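PDB 7JLZ: 16S rRNA methylase from Uncultured bacterium, which probably methylates N1 of adenine 1408 in the 16S rRNA of the 30S ribosomal subunit, a modification linked to aminoglycoside resistance. Local coordinates for residues A[81-86]-A[104-109]. Numbering follows the deposited sequence.
Sequences GSVEYF and GSLLQS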
loop_
_atom_site.group_PDB
_atom_site.type_symbol
_atom_site.label_atom_id
_atom_site.label_comp_id
_atom_site.label_asym_id
_atom_site.label_seq_id
_atom_site.Cartn_x
_atom_site.Cartn_y
_atom_site.Cartn_z
ATOM N N GLY A 81 8.618 -3.606 8.167
ATOM C CA GLY A 81 7.955 -4.846 7.807
ATOM C C GLY A 81 8.171 -5.181 6.350
ATOM O O GLY A 81 8.634 -4.361 5.557
ATOM N N SER A 82 7.828 -6.421 6.016
ATOM C CA SER A 82 7.940 -6.966 4.671
ATOM C C SER A 82 7.029 -8.183 4.638
ATOM O O SER A 82 6.491 -8.592 5.671
ATOM C CB SER A 82 9.381 -7.363 4.332
ATOM O OG SER A 82 9.771 -8.515 5.066
ATOM N N VAL A 83 6.864 -8.765 3.444
ATOM C CA VAL A 83 6.084 -10.006 3.334
ATOM C C VAL A 83 6.630 -11.053 4.287
ATOM O O VAL A 83 5.882 -11.719 5.013
ATOM C CB VAL A 83 6.089 -10.537 1.889
ATOM C CG1 VAL A 83 5.543 -11.971 1.852
ATOM C CG2 VAL A 83 5.286 -9.655 0.972
ATOM N N GLU A 84 7.953 -11.213 4.299
ATOM C CA GLU A 84 8.603 -12.270 5.057
ATOM C C GLU A 84 8.664 -11.977 6.551
ATOM O O GLU A 84 8.757 -12.913 7.352
ATOM C CB GLU A 84 10.011 -12.498 4.507
ATOM C CG GLU A 84 10.059 -13.065 3.087
ATOM C CD GLU A 84 9.608 -12.087 2.002
ATOM O OE1 GLU A 84 9.048 -12.566 0.991
ATOM O OE2 GLU A 84 9.812 -10.858 2.159
ATOM N N TYR A 85 8.628 -10.701 6.939
ATOM C CA TYR A 85 8.646 -10.274 8.336
ATOM C C TYR A 85 7.510 -9.280 8.518
ATOM O O TYR A 85 7.724 -8.072 8.654
ATOM C CB TYR A 85 9.997 -9.667 8.722
ATOM C CG TYR A 85 11.122 -10.672 8.665
ATOM C CD1 TYR A 85 11.378 -11.526 9.734
ATOM C CD2 TYR A 85 11.925 -10.772 7.539
ATOM C CE1 TYR A 85 12.410 -12.448 9.680
ATOM C CE2 TYR A 85 12.952 -11.682 7.475
ATOM C CZ TYR A 85 13.194 -12.518 8.545
ATOM O OH TYR A 85 14.222 -13.429 8.478
ATOM N N PHE A 86 6.289 -9.797 8.481
ATOM C CA PHE A 86 5.190 -8.861 8.583
ATOM C C PHE A 86 4.687 -8.774 10.021
ATOM O O PHE A 86 4.589 -9.800 10.706
ATOM C CB PHE A 86 4.045 -9.281 7.665
ATOM C CG PHE A 86 3.007 -8.227 7.527
ATOM C CD1 PHE A 86 1.947 -8.168 8.420
ATOM C CD2 PHE A 86 3.132 -7.246 6.558
ATOM C CE1 PHE A 86 1.009 -7.164 8.312
ATOM C CE2 PHE A 86 2.198 -6.240 6.447
ATOM C CZ PHE A 86 1.137 -6.190 7.326
ATOM N N GLY A 104 8.472 -5.956 -2.591
ATOM C CA GLY A 104 9.163 -7.209 -2.337
ATOM C C GLY A 104 8.571 -8.326 -3.168
ATOM O O GLY A 104 8.340 -8.179 -4.373
ATOM N N SER A 105 8.297 -9.454 -2.518
ATOM C CA SER A 105 7.762 -10.622 -3.203
ATOM C C SER A 105 6.255 -10.552 -3.427
ATOM O O SER A 105 5.704 -11.447 -4.076
ATOM C CB SER A 105 8.095 -11.879 -2.408
ATOM O OG SER A 105 7.588 -11.756 -1.090
ATOM N N LEU A 106 5.577 -9.532 -2.909
ATOM C CA LEU A 106 4.118 -9.497 -2.956
ATOM C C LEU A 106 3.633 -9.365 -4.395
ATOM O O LEU A 106 3.978 -8.399 -5.086
ATOM C CB LEU A 106 3.596 -8.335 -2.114
ATOM C CG LEU A 106 2.084 -8.331 -1.902
ATOM C CD1 LEU A 106 1.639 -9.631 -1.235
ATOM C CD2 LEU A 106 1.651 -7.127 -1.088
ATOM N N LEU A 107 2.822 -10.326 -4.845
ATOM C CA LEU A 107 2.250 -10.299 -6.195
ATOM C C LEU A 107 3.344 -10.197 -7.253
ATOM O O LEU A 107 3.169 -9.574 -8.300
ATOM C CB LEU A 107 1.237 -9.158 -6.344
ATOM C CG LEU A 107 -0.026 -9.221 -5.475
ATOM C CD1 LEU A 107 -0.783 -7.910 -5.531
ATOM C CD2 LEU A 107 -0.928 -10.396 -5.873
ATOM N N GLN A 108 4.488 -10.826 -6.974
ATOM C CA GLN A 108 5.669 -10.645 -7.811
ATOM C C GLN A 108 5.511 -11.281 -9.188
ATOM O O GLN A 108 6.060 -10.767 -10.170
ATOM C CB GLN A 108 6.895 -11.217 -7.105
ATOM C CG GLN A 108 8.199 -10.858 -7.779
ATOM C CD GLN A 108 9.379 -10.927 -6.835
ATOM O OE1 GLN A 108 10.215 -10.023 -6.809
ATOM N NE2 GLN A 108 9.457 -12.001 -6.053
ATOM N N SER A 109 4.781 -12.389 -9.287
ATOM C CA SER A 109 4.650 -13.121 -10.539
ATOM C C SER A 109 3.185 -13.360 -10.873
ATOM O O SER A 109 2.388 -13.721 -10.000
ATOM C CB SER A 109 5.387 -14.465 -10.473
ATOM O OG SER A 109 4.970 -15.327 -11.518
HETATM O O HOH W 1 9.656 -9.441 0.220
#
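In E84, a chi1 of -67° turns CG away from the carbonyl carbon, and the chain then folds at chi2 (70°), swinging the carboxylate towards S105. For the serine, chi1 alone (57°) sets the hydroxyl, placing it between its own backbone N and carbonyl carbon, and from there it donates to the carboxylate. S105 OG lies 2.7 Å from E84 OE1, and the bond comes in on the syn side of the carboxylate, where OE2 lies. A water accepts the N-H of S105 at 3.1 Å from the backbone N. The same water is modelled 2.4 Å from E84 OE2, implausibly short for an ordinary hydrogen bond, so a water bridge between the two residues is doubtful.

Next to this polar link sits V83. Its CB comes to 3.6 Å from S105 OG, while CG2 packs on the CB of L106 at 3.8 Å, the two side chains running at a slant to each other. Beyond, L106 leans on I121 of helix 120-124, and K117 of helix 115-118 touches both V83 and S105 and makes a long, weak ion pair with E84 OE1.

Within 81-86, S82 OG accepts from the backbone N of Y85 at 3.1 Å, an ST motif; within 104-109, S105 begins a type II turn ending at Q108. The contact joins the loops following strands 76-80 and 94-100 of the Rossmann-like methyltransferase sheet. What is secure is one direct bond: the S105 hydroxyl is committed as donor to E84 OE1, while CB, CG1 and CG2 of V83 flank the same oxygen with apolar carbon.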